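Local coordinates for protein tricorn protease (Thermoplasma acidophilum, PDB 1K32) that acts as a large hexameric serine protease of the S41 family, probably cutting the oligopeptides released by the proteasome into smaller ones, at residues 314-319 / 657-662; 337-342 / 664-669; 228-233 / 239-244. All coordinates share one frame; numbering follows the deposited sequence.

Interactions 1 and 2 belong to one interface: helix 656-674 presents Glu659 and then, seven residues later, Glu666 to arginines of the seven-bladed propeller. Their centres lie about 8 Å apart. On the propeller side they join through Gly317 O and Ile338 N, 3.0 Å apart, a probable hydrogen bond between neighbouring blades; on the helix, Gln662 binds Glu666. Interaction 3 is an edge hairpin of the six-bladed propeller. Its centre is about 43 Å from that of interaction 1 and 42 Å from that of interaction 2, with nearest atoms about 24 and 18 Å away. It lies within a single blade, whereas the other two join a propeller to a helix.

Interaction 1: 314-319 / 657-662; sequences VSRGQA and HEEFLQ
A buried, bidentate salt bridge between Arg316 and Glu659 ties the tip of a propeller hairpin to helix 656-674. Arg316 sits in the two-residue turn between strands 311-315 and 318-322, while Glu659 stands in the first turns of the helix and directs its CB at the hairpin. The guanidinium grips the carboxylate side-on, one nitrogen to each oxygen: Arg316 NE donates to Glu659 OE1 at 2.6 Å and Arg316 NH1 to Glu659 OE2 at 2.7 Å. Both oxygens are approached on their syn side, but the fork is not flat. The two planes are turned 39° against each other, and the N-H···O angles are bent to about 138°. With CG trans to the backbone N (chi1 -150°) and the chain extended to NE, Arg316 reaches the acid and crosses the glutamate chain at about a right angle; the double grip should fix the rotation of both end groups.

Glu659 OE1 has further company. A water donates to Glu659 OE1 at 2.8 Å and to Arg316 O at 2.8 Å, and accepts from Gln318 NE2 at 2.9 Å, so the same turn holds the carboxylate directly and through solvent. Around this core, Phe299 makes a cation-pi contact with Arg316, and Gln318 NE2 also bonds to Val653 O in the strand leading into the helix.

The turn itself positions the arginine. Its reciprocal backbone bonds, Ser315 N to Gln318 O at 2.7 Å and Gln318 N to Ser315 O at 2.9 Å, close a type I' turn in which Arg316 and Gly317 both adopt positive phi. This is the tight two-residue beta hairpin, here joining the two middle strands of a four-stranded propeller blade and facing a helix of the Tricorn C1 family region.

Interaction 2: 337-342 / 664-669; sequences RIRYVR and YDEAWK
Glu666 faces two arginines at once, one on each carboxylate oxygen. Arg339 meets OE1 end-on with both terminal nitrogens: the hydrogen bond from Arg339 NH1 to Glu666 OE1 is 2.9 Å long, and that from Arg339 NH2 to Glu666 OE1 is 3.1 Å. The acid lies close to the guanidinium plane, yet the two donors reach the oxygen differently. Glu666 OE1 receives NH2 on its syn lone pair, whereas NH1 comes from above the carboxylate, 49° out of its plane. Arg337 takes the other oxygen in a salt bridge, its NH2 being 2.7 Å from Glu666 OE2, and its guanidinium stands nearly perpendicular to the carboxylate, at 82°.

The chains bring these groups together in contrasting ways. Arg339 runs straight from CG to NE and approaches the extended glutamate from the opposite direction, edge of the guanidinium first. Arg337, bent twice along its chain, instead comes across the glutamate at about a right angle. With two cationic groups close by, the buried carboxylate is probably stabilised in its charged form.

A second shell holds the three residues in place. Gln662 NE2, one helical turn earlier, bonds to Glu666 OE2. Arg337 NH2 also donates to Arg973 O, and Arg339 NE forms a salt bridge with Asp359, so Arg339 links two acids. Farther out, Arg337 and Arg339 are fixed at the start of strand 338-343 by backbone bonds with Gly354 and Ile352, and the far side of the helix packs Tyr664 against helix 678-693. The result is a three-residue salt-bridge network at an interdomain joint, connecting the first strand of a propeller blade to helix 656-674 of the C1 family region.

Interaction 3: 228-233 / 239-244; sequences IYSTDL and RKHTSF
Thr242 turns its hydroxyl between its own backbone N and carbonyl carbon (chi1 63°), which carries OG1 to the amide of Ile228; Tyr229, with chi1 -67°, sets its ring beside the chain of Lys240. Tyr229 lies within, and Thr242 just past the end of, an antiparallel beta hairpin of strands 227-232 and 239-240, the third and fourth strands of a blade in the six-bladed beta propeller. Ser230 and Arg239 make the hydrogen-bonded pair, with Arg239 N to Ser230 O at 2.9 Å and a more bent return bond from Ser230 N to Arg239 O at 3.0 Å. Tyr229 and Lys240 form the next, non-hydrogen-bonded pair, and His241 N then donates to Ile228 O at 2.8 Å.

On the face carrying Tyr229 and Lys240, the two side chains lie alongside each other and point the same way. The lysine's methylenes follow the tyrosine, Lys240 CB coming 3.6 Å from Tyr229 CE2, and Tyr229 OH is held beyond by Asp223. At its end the lysine bends at chi4 and donates from NZ to Thr242 O of its own segment. The opposite face holds Ser230, whose OG bonds to Arg215, and Arg239, whose guanidinium leads away to Asp237.

Past His241 the strand pairing gives way to side-chain contacts. The methyl of Thr242 packs on Ile228. Thr242 OG1 takes the place that His241 O would hold in a continued strand pairing: it binds Gln227 NE2 and also receives Ile228 N at 2.9 Å, in a nearly straight bond of 163°.

Interaction 1: 314-319 / 657-662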
loop_
_atom_site.group_PDB
_atom_site.type_symbol
_atom_site.label_atom_id
_atom_site.label_comp_id
_atom_site.label_asym_id
_atom_site.label_seq_id
_atom_site.Cartn_x
_atom_site.Cartn_y
_atom_site.Cartn_z
ATOM N N VAL A 314 5.971 28.971 -28.569
ATOM C CA VAL A 314 6.455 29.580 -29.790
ATOM C C VAL A 314 7.061 28.506 -30.678
ATOM O O VAL A 314 7.750 27.609 -30.198
ATOM C CB VAL A 314 7.521 30.652 -29.449
ATOM C CG1 VAL A 314 8.118 31.246 -30.714
ATOM C CG2 VAL A 314 6.898 31.720 -28.576
ATOM N N SER A 315 6.793 28.594 -31.971
ATOM C CA SER A 315 7.335 27.626 -32.912
ATOM C C SER A 315 7.455 28.210 -34.300
ATOM O O SER A 315 6.500 28.769 -34.834
ATOM C CB SER A 315 6.457 26.371 -32.972
ATOM O OG SER A 315 6.962 25.473 -33.947
ATOM N N ARG A 316 8.641 28.079 -34.883
ATOM C CA ARG A 316 8.878 28.582 -36.224
ATOM C C ARG A 316 8.440 30.045 -36.313
ATOM O O ARG A 316 7.811 30.453 -37.283
ATOM C CB ARG A 316 8.104 27.725 -37.239
ATOM C CG ARG A 316 8.738 27.624 -38.609
ATOM C CD ARG A 316 7.864 26.828 -39.572
ATOM N NE ARG A 316 8.418 26.821 -40.921
ATOM C CZ ARG A 316 9.449 26.077 -41.308
ATOM N NH1 ARG A 316 9.891 26.148 -42.563
ATOM N NH2 ARG A 316 10.028 25.246 -40.452
ATOM N N GLY A 317 8.762 30.817 -35.278
ATOM C CA GLY A 317 8.442 32.241 -35.264
ATOM C C GLY A 317 6.986 32.605 -35.056
ATOM O O GLY A 317 6.611 33.772 -35.141
ATOM N N GLN A 318 6.157 31.604 -34.801
ATOM C CA GLN A 318 4.737 31.840 -34.569
ATOM C C GLN A 318 4.449 31.522 -33.110
ATOM O O GLN A 318 5.172 30.737 -32.487
ATOM C CB GLN A 318 3.896 30.943 -35.472
ATOM C CG GLN A 318 4.087 31.168 -36.960
ATOM C CD GLN A 318 3.192 30.254 -37.769
ATOM O OE1 GLN A 318 2.010 30.112 -37.467
ATOM N NE2 GLN A 318 3.746 29.633 -38.808
ATOM N N ALA A 319 3.388 32.108 -32.567
ATOM C CA ALA A 319 3.046 31.894 -31.167
ATOM C C ALA A 319 1.605 31.446 -31.032
ATOM O O ALA A 319 0.732 31.898 -31.777
ATOM C CB ALA A 319 3.277 33.176 -30.369
ATOM N N HIS A 657 7.989 31.699 -49.489
ATOM C CA HIS A 657 8.627 32.952 -49.865
ATOM C C HIS A 657 8.672 33.940 -48.693
ATOM O O HIS A 657 9.673 34.627 -48.525
ATOM C CB HIS A 657 7.981 33.581 -51.121
ATOM C CG HIS A 657 6.659 34.244 -50.885
ATOM N ND1 HIS A 657 5.456 33.597 -51.074
ATOM C CD2 HIS A 657 6.351 35.508 -50.514
ATOM C CE1 HIS A 657 4.465 34.437 -50.829
ATOM N NE2 HIS A 657 4.980 35.603 -50.487
ATOM N N GLU A 658 7.628 33.993 -47.865
ATOM C CA GLU A 658 7.659 34.917 -46.728
ATOM C C GLU A 658 8.772 34.488 -45.757
ATOM O O GLU A 658 9.553 35.314 -45.282
ATOM C CB GLU A 658 6.311 34.955 -45.982
ATOM C CG GLU A 658 6.005 33.670 -45.223
ATOM C CD GLU A 658 4.940 33.820 -44.148
ATOM O OE1 GLU A 658 4.601 32.784 -43.518
ATOM O OE2 GLU A 658 4.455 34.960 -43.934
ATOM N N GLU A 659 8.850 33.192 -45.478
ATOM C CA GLU A 659 9.874 32.671 -44.576
ATOM C C GLU A 659 11.294 32.871 -45.112
ATOM O O GLU A 659 12.191 33.262 -44.358
ATOM C CB GLU A 659 9.630 31.183 -44.279
ATOM C CG GLU A 659 8.490 30.916 -43.291
ATOM C CD GLU A 659 8.431 29.452 -42.819
ATOM O OE1 GLU A 659 7.710 29.157 -41.838
ATOM O OE2 GLU A 659 9.106 28.591 -43.424
ATOM N N PHE A 660 11.495 32.627 -46.405
ATOM C CA PHE A 660 12.817 32.799 -47.019
ATOM C C PHE A 660 13.306 34.240 -46.973
ATOM O O PHE A 660 14.507 34.494 -46.823
ATOM C CB PHE A 660 12.811 32.312 -48.476
ATOM C CG PHE A 660 12.857 30.800 -48.625
ATOM C CD1 PHE A 660 12.750 29.965 -47.515
ATOM C CD2 PHE A 660 13.032 30.220 -49.885
ATOM C CE1 PHE A 660 12.819 28.555 -47.657
ATOM C CE2 PHE A 660 13.103 28.821 -50.040
ATOM C CZ PHE A 660 12.996 27.985 -48.920
ATOM N N LEU A 661 12.383 35.182 -47.126
ATOM C CA LEU A 661 12.745 36.590 -47.076
ATOM C C LEU A 661 13.115 36.938 -45.643
ATOM O O LEU A 661 14.125 37.583 -45.401
ATOM C CB LEU A 661 11.576 37.470 -47.535
ATOM C CG LEU A 661 11.940 38.682 -48.397
ATOM C CD1 LEU A 661 10.738 39.631 -48.428
ATOM C CD2 LEU A 661 13.180 39.407 -47.847
ATOM N N GLN A 662 12.300 36.496 -44.686
ATOM C CA GLN A 662 12.574 36.780 -43.272
ATOM C C GLN A 662 13.897 36.166 -42.811
ATOM O O GLN A 662 14.624 36.779 -42.017
ATOM C CB GLN A 662 11.431 36.270 -42.391
ATOM C CG GLN A 662 11.508 36.672 -40.903
ATOM C CD GLN A 662 12.456 35.802 -40.080
ATOM O OE1 GLN A 662 12.735 34.649 -40.438
ATOM N NE2 GLN A 662 12.947 36.348 -38.959
HETATM O O HOH W 1 6.431 30.348 -39.702
#

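Interaction 2: 337-342 / 664-669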
loop_
_atom_site.group_PDB
_atom_site.type_symbol
_atom_site.label_atom_id
_atom_site.label_comp_id
_atom_site.label_asym_id
_atom_site.label_seq_id
_atom_site.Cartn_x
_atom_site.Cartn_y
_atom_site.Cartn_z
ATOM N N ARG A 337 8.291 36.184 -36.757
ATOM C CA ARG A 337 9.255 36.240 -35.678
ATOM C C ARG A 337 8.866 36.807 -34.335
ATOM O O ARG A 337 9.346 37.849 -33.888
ATOM C CB ARG A 337 10.594 36.803 -36.150
ATOM C CG ARG A 337 11.659 35.684 -36.235
ATOM C CD ARG A 337 12.243 35.395 -34.862
ATOM N NE ARG A 337 12.508 33.990 -34.541
ATOM C CZ ARG A 337 13.652 33.348 -34.771
ATOM N NH1 ARG A 337 13.773 32.071 -34.413
ATOM N NH2 ARG A 337 14.672 33.966 -35.365
ATOM N N ILE A 338 7.967 36.073 -33.694
ATOM C CA ILE A 338 7.569 36.376 -32.344
ATOM C C ILE A 338 8.705 35.601 -31.670
ATOM O O ILE A 338 8.889 34.411 -31.934
ATOM C CB ILE A 338 6.191 35.754 -32.015
ATOM C CG1 ILE A 338 5.084 36.560 -32.710
ATOM C CG2 ILE A 338 5.970 35.710 -30.517
ATOM C CD1 ILE A 338 3.667 36.102 -32.366
ATOM N N ARG A 339 9.499 36.275 -30.848
ATOM C CA ARG A 339 10.625 35.622 -30.194
ATOM C C ARG A 339 10.304 35.048 -28.818
ATOM O O ARG A 339 10.787 33.972 -28.468
ATOM C CB ARG A 339 11.806 36.595 -30.068
ATOM C CG ARG A 339 12.401 37.061 -31.395
ATOM C CD ARG A 339 13.655 37.902 -31.166
ATOM N NE ARG A 339 14.154 38.515 -32.395
ATOM C CZ ARG A 339 14.654 37.846 -33.431
ATOM N NH1 ARG A 339 15.077 38.511 -34.503
ATOM N NH2 ARG A 339 14.739 36.518 -33.401
ATOM N N TYR A 340 9.521 35.777 -28.028
ATOM C CA TYR A 340 9.148 35.318 -26.691
ATOM C C TYR A 340 7.702 35.688 -26.399
ATOM O O TYR A 340 7.148 36.616 -26.999
ATOM C CB TYR A 340 10.050 35.935 -25.606
ATOM C CG TYR A 340 11.534 35.796 -25.865
ATOM C CD1 TYR A 340 12.237 36.803 -26.522
ATOM C CD2 TYR A 340 12.227 34.640 -25.493
ATOM C CE1 TYR A 340 13.589 36.668 -26.804
ATOM C CE2 TYR A 340 13.580 34.497 -25.775
ATOM C CZ TYR A 340 14.250 35.516 -26.429
ATOM O OH TYR A 340 15.583 35.398 -26.715
ATOM N N VAL A 341 7.102 34.942 -25.476
ATOM C CA VAL A 341 5.722 35.143 -25.055
ATOM C C VAL A 341 5.659 34.835 -23.557
ATOM O O VAL A 341 6.173 33.817 -23.094
ATOM C CB VAL A 341 4.758 34.213 -25.834
ATOM C CG1 VAL A 341 3.328 34.438 -25.380
ATOM C CG2 VAL A 341 4.864 34.484 -27.324
ATOM N N ARG A 342 5.026 35.727 -22.805
ATOM C CA ARG A 342 4.926 35.577 -21.363
ATOM C C ARG A 342 3.557 36.016 -20.855
ATOM O O ARG A 342 2.931 36.911 -21.421
ATOM C CB ARG A 342 6.012 36.431 -20.705
ATOM C CG ARG A 342 6.742 35.773 -19.555
ATOM C CD ARG A 342 7.530 34.551 -20.012
ATOM N NE ARG A 342 8.794 34.879 -20.671
ATOM C CZ ARG A 342 9.478 34.014 -21.419
ATOM N NH1 ARG A 342 10.625 34.368 -21.986
ATOM N NH2 ARG A 342 9.001 32.789 -21.611
ATOM N N TYR A 664 16.636 35.300 -44.833
ATOM C CA TYR A 664 17.788 35.940 -45.461
ATOM C C TYR A 664 18.060 37.236 -44.698
ATOM O O TYR A 664 19.197 37.521 -44.320
ATOM C CB TYR A 664 17.497 36.264 -46.928
ATOM C CG TYR A 664 18.553 37.154 -47.533
ATOM C CD1 TYR A 664 19.808 36.641 -47.870
ATOM C CD2 TYR A 664 18.337 38.541 -47.662
ATOM C CE1 TYR A 664 20.838 37.481 -48.317
ATOM C CE2 TYR A 664 19.360 39.390 -48.103
ATOM C CZ TYR A 664 20.608 38.853 -48.427
ATOM O OH TYR A 664 21.635 39.673 -48.831
ATOM N N ASP A 665 17.011 38.025 -44.477
ATOM C CA ASP A 665 17.151 39.276 -43.739
ATOM C C ASP A 665 17.808 39.038 -42.366
ATOM O O ASP A 665 18.758 39.730 -42.007
ATOM C CB ASP A 665 15.786 39.949 -43.567
ATOM C CG ASP A 665 15.373 40.762 -44.785
ATOM O OD1 ASP A 665 14.222 41.231 -44.799
ATOM O OD2 ASP A 665 16.193 40.942 -45.719
ATOM N N GLU A 666 17.329 38.051 -41.615
ATOM C CA GLU A 666 17.917 37.768 -40.298
ATOM C C GLU A 666 19.364 37.278 -40.403
ATOM O O GLU A 666 20.214 37.656 -39.589
ATOM C CB GLU A 666 17.078 36.738 -39.524
ATOM C CG GLU A 666 17.539 36.567 -38.082
ATOM C CD GLU A 666 16.451 36.073 -37.134
ATOM O OE1 GLU A 666 16.523 36.417 -35.928
ATOM O OE2 GLU A 666 15.538 35.337 -37.580
ATOM N N ALA A 667 19.646 36.439 -41.400
ATOM C CA ALA A 667 21.002 35.919 -41.602
ATOM C C ALA A 667 21.943 37.083 -41.906
ATOM O O ALA A 667 23.052 37.151 -41.396
ATOM C CB ALA A 667 21.021 34.923 -42.762
ATOM N N TRP A 668 21.479 37.996 -42.748
ATOM C CA TRP A 668 22.248 39.178 -43.129
ATOM C C TRP A 668 22.471 40.075 -41.894
ATOM O O TRP A 668 23.582 40.537 -41.651
ATOM C CB TRP A 668 21.479 39.932 -44.227
ATOM C CG TRP A 668 22.048 41.261 -44.607
ATOM C CD1 TRP A 668 23.027 41.504 -45.519
ATOM C CD2 TRP A 668 21.690 42.527 -44.050
ATOM N NE1 TRP A 668 23.311 42.853 -45.568
ATOM C CE2 TRP A 668 22.501 43.504 -44.674
ATOM C CE3 TRP A 668 20.759 42.934 -43.080
ATOM C CZ2 TRP A 668 22.410 44.865 -44.360
ATOM C CZ3 TRP A 668 20.669 44.286 -42.768
ATOM C CH2 TRP A 668 21.493 45.237 -43.408
ATOM N N LYS A 669 21.412 40.290 -41.116
ATOM C CA LYS A 669 21.462 41.121 -39.905
ATOM C C LYS A 669 22.364 40.521 -38.822
ATOM O O LYS A 669 23.092 41.247 -38.149
ATOM C CB LYS A 669 20.039 41.331 -39.358
ATOM C CG LYS A 669 19.955 42.037 -38.005
ATOM C CD LYS A 669 18.536 42.562 -37.758
ATOM C CE LYS A 669 18.393 43.200 -36.383
ATOM N NZ LYS A 669 19.465 44.192 -36.113
#

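Interaction 3: 228-233 / 239-244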
loop_
_atom_site.group_PDB
_atom_site.type_symbol
_atom_site.label_atom_id
_atom_site.label_comp_id
_atom_site.label_asym_id
_atom_site.label_seq_id
_atom_site.Cartn_x
_atom_site.Cartn_y
_atom_site.Cartn_z
ATOM N N ILE A 228 37.681 32.876 -63.868
ATOM C CA ILE A 228 38.213 31.662 -64.453
ATOM C C ILE A 228 39.631 31.961 -64.929
ATOM O O ILE A 228 39.862 32.952 -65.618
ATOM C CB ILE A 228 37.357 31.201 -65.652
ATOM C CG1 ILE A 228 35.919 30.960 -65.186
ATOM C CG2 ILE A 228 37.941 29.923 -66.265
ATOM C CD1 ILE A 228 34.997 30.494 -66.293
ATOM N N TYR A 229 40.576 31.120 -64.524
ATOM C CA TYR A 229 41.984 31.245 -64.909
ATOM C C TYR A 229 42.413 29.912 -65.511
ATOM O O TYR A 229 41.633 28.953 -65.532
ATOM C CB TYR A 229 42.881 31.505 -63.689
ATOM C CG TYR A 229 42.692 32.843 -63.007
ATOM C CD1 TYR A 229 41.590 33.079 -62.192
ATOM C CD2 TYR A 229 43.612 33.880 -63.191
ATOM C CE1 TYR A 229 41.399 34.299 -61.580
ATOM C CE2 TYR A 229 43.434 35.119 -62.580
ATOM C CZ TYR A 229 42.319 35.318 -61.776
ATOM O OH TYR A 229 42.091 36.530 -61.181
ATOM N N SER A 230 43.651 29.852 -65.991
ATOM C CA SER A 230 44.186 28.608 -66.528
ATOM C C SER A 230 45.711 28.670 -66.566
ATOM O O SER A 230 46.303 29.757 -66.494
ATOM C CB SER A 230 43.630 28.325 -67.932
ATOM O OG SER A 230 44.231 29.150 -68.911
ATOM N N THR A 231 46.334 27.497 -66.638
ATOM C CA THR A 231 47.788 27.384 -66.720
ATOM C C THR A 231 48.077 26.205 -67.639
ATOM O O THR A 231 47.162 25.476 -68.010
ATOM C CB THR A 231 48.439 27.076 -65.346
ATOM O OG1 THR A 231 47.993 25.793 -64.875
ATOM C CG2 THR A 231 48.090 28.157 -64.317
ATOM N N ASP A 232 49.336 26.016 -68.020
ATOM C CA ASP A 232 49.668 24.858 -68.836
ATOM C C ASP A 232 49.824 23.719 -67.827
ATOM O O ASP A 232 49.761 23.962 -66.624
ATOM C CB ASP A 232 50.967 25.070 -69.624
ATOM C CG ASP A 232 52.126 25.530 -68.753
ATOM O OD1 ASP A 232 52.333 24.987 -67.645
ATOM O OD2 ASP A 232 52.855 26.440 -69.200
ATOM N N LEU A 233 50.032 22.495 -68.301
ATOM C CA LEU A 233 50.167 21.351 -67.403
ATOM C C LEU A 233 51.375 21.417 -66.472
ATOM O O LEU A 233 51.612 20.507 -65.680
ATOM C CB LEU A 233 50.191 20.055 -68.209
ATOM C CG LEU A 233 48.884 19.763 -68.944
ATOM C CD1 LEU A 233 48.976 18.408 -69.641
ATOM C CD2 LEU A 233 47.730 19.774 -67.958
ATOM N N ARG A 239 46.803 32.581 -67.016
ATOM C CA ARG A 239 45.914 33.455 -67.775
ATOM C C ARG A 239 44.596 33.695 -67.038
ATOM O O ARG A 239 44.089 32.816 -66.338
ATOM C CB ARG A 239 45.611 32.855 -69.148
ATOM C CG ARG A 239 46.828 32.677 -70.027
ATOM C CD ARG A 239 46.468 31.987 -71.324
ATOM N NE ARG A 239 47.657 31.656 -72.100
ATOM C CZ ARG A 239 47.638 30.993 -73.250
ATOM N NH1 ARG A 239 48.775 30.737 -73.883
ATOM N NH2 ARG A 239 46.483 30.584 -73.765
ATOM N N LYS A 240 44.048 34.894 -67.213
ATOM C CA LYS A 240 42.782 35.283 -66.598
ATOM C C LYS A 240 41.765 35.413 -67.732
ATOM O O LYS A 240 41.914 36.270 -68.602
ATOM C CB LYS A 240 42.968 36.621 -65.870
ATOM C CG LYS A 240 41.732 37.200 -65.200
ATOM C CD LYS A 240 42.118 38.471 -64.454
ATOM C CE LYS A 240 40.927 39.180 -63.841
ATOM N NZ LYS A 240 39.962 39.676 -64.856
ATOM N N HIS A 241 40.733 34.570 -67.723
ATOM C CA HIS A 241 39.736 34.581 -68.791
ATOM C C HIS A 241 38.400 35.280 -68.582
ATOM O O HIS A 241 37.605 35.348 -69.515
ATOM C CB HIS A 241 39.446 33.151 -69.244
ATOM C CG HIS A 241 40.663 32.401 -69.670
ATOM N ND1 HIS A 241 41.413 31.647 -68.796
ATOM C CD2 HIS A 241 41.286 32.320 -70.869
ATOM C CE1 HIS A 241 42.446 31.134 -69.437
ATOM N NE2 HIS A 241 42.394 31.526 -70.696
ATOM N N THR A 242 38.139 35.787 -67.383
ATOM C CA THR A 242 36.871 36.458 -67.120
ATOM C C THR A 242 37.052 37.671 -66.240
ATOM O O THR A 242 38.052 37.795 -65.541
ATOM C CB THR A 242 35.875 35.526 -66.402
ATOM O OG1 THR A 242 36.408 35.150 -65.122
ATOM C CG2 THR A 242 35.615 34.276 -67.242
ATOM N N SER A 243 36.062 38.556 -66.267
ATOM C CA SER A 243 36.078 39.771 -65.462
ATOM C C SER A 243 34.713 40.015 -64.827
ATOM O O SER A 243 34.165 41.107 -64.919
ATOM C CB SER A 243 36.466 40.978 -66.326
ATOM O OG SER A 243 37.828 40.920 -66.695
ATOM N N PHE A 244 34.167 38.991 -64.181
ATOM C CA PHE A 244 32.866 39.106 -63.535
ATOM C C PHE A 244 32.898 40.090 -62.360
ATOM O O PHE A 244 33.924 40.248 -61.705
ATOM C CB PHE A 244 32.416 37.742 -63.003
ATOM C CG PHE A 244 32.381 36.655 -64.037
ATOM C CD1 PHE A 244 33.096 35.474 -63.841
ATOM C CD2 PHE A 244 31.598 36.782 -65.180
ATOM C CE1 PHE A 244 33.029 34.435 -64.768
ATOM C CE2 PHE A 244 31.522 35.749 -66.110
ATOM C CZ PHE A 244 32.239 34.573 -65.900
#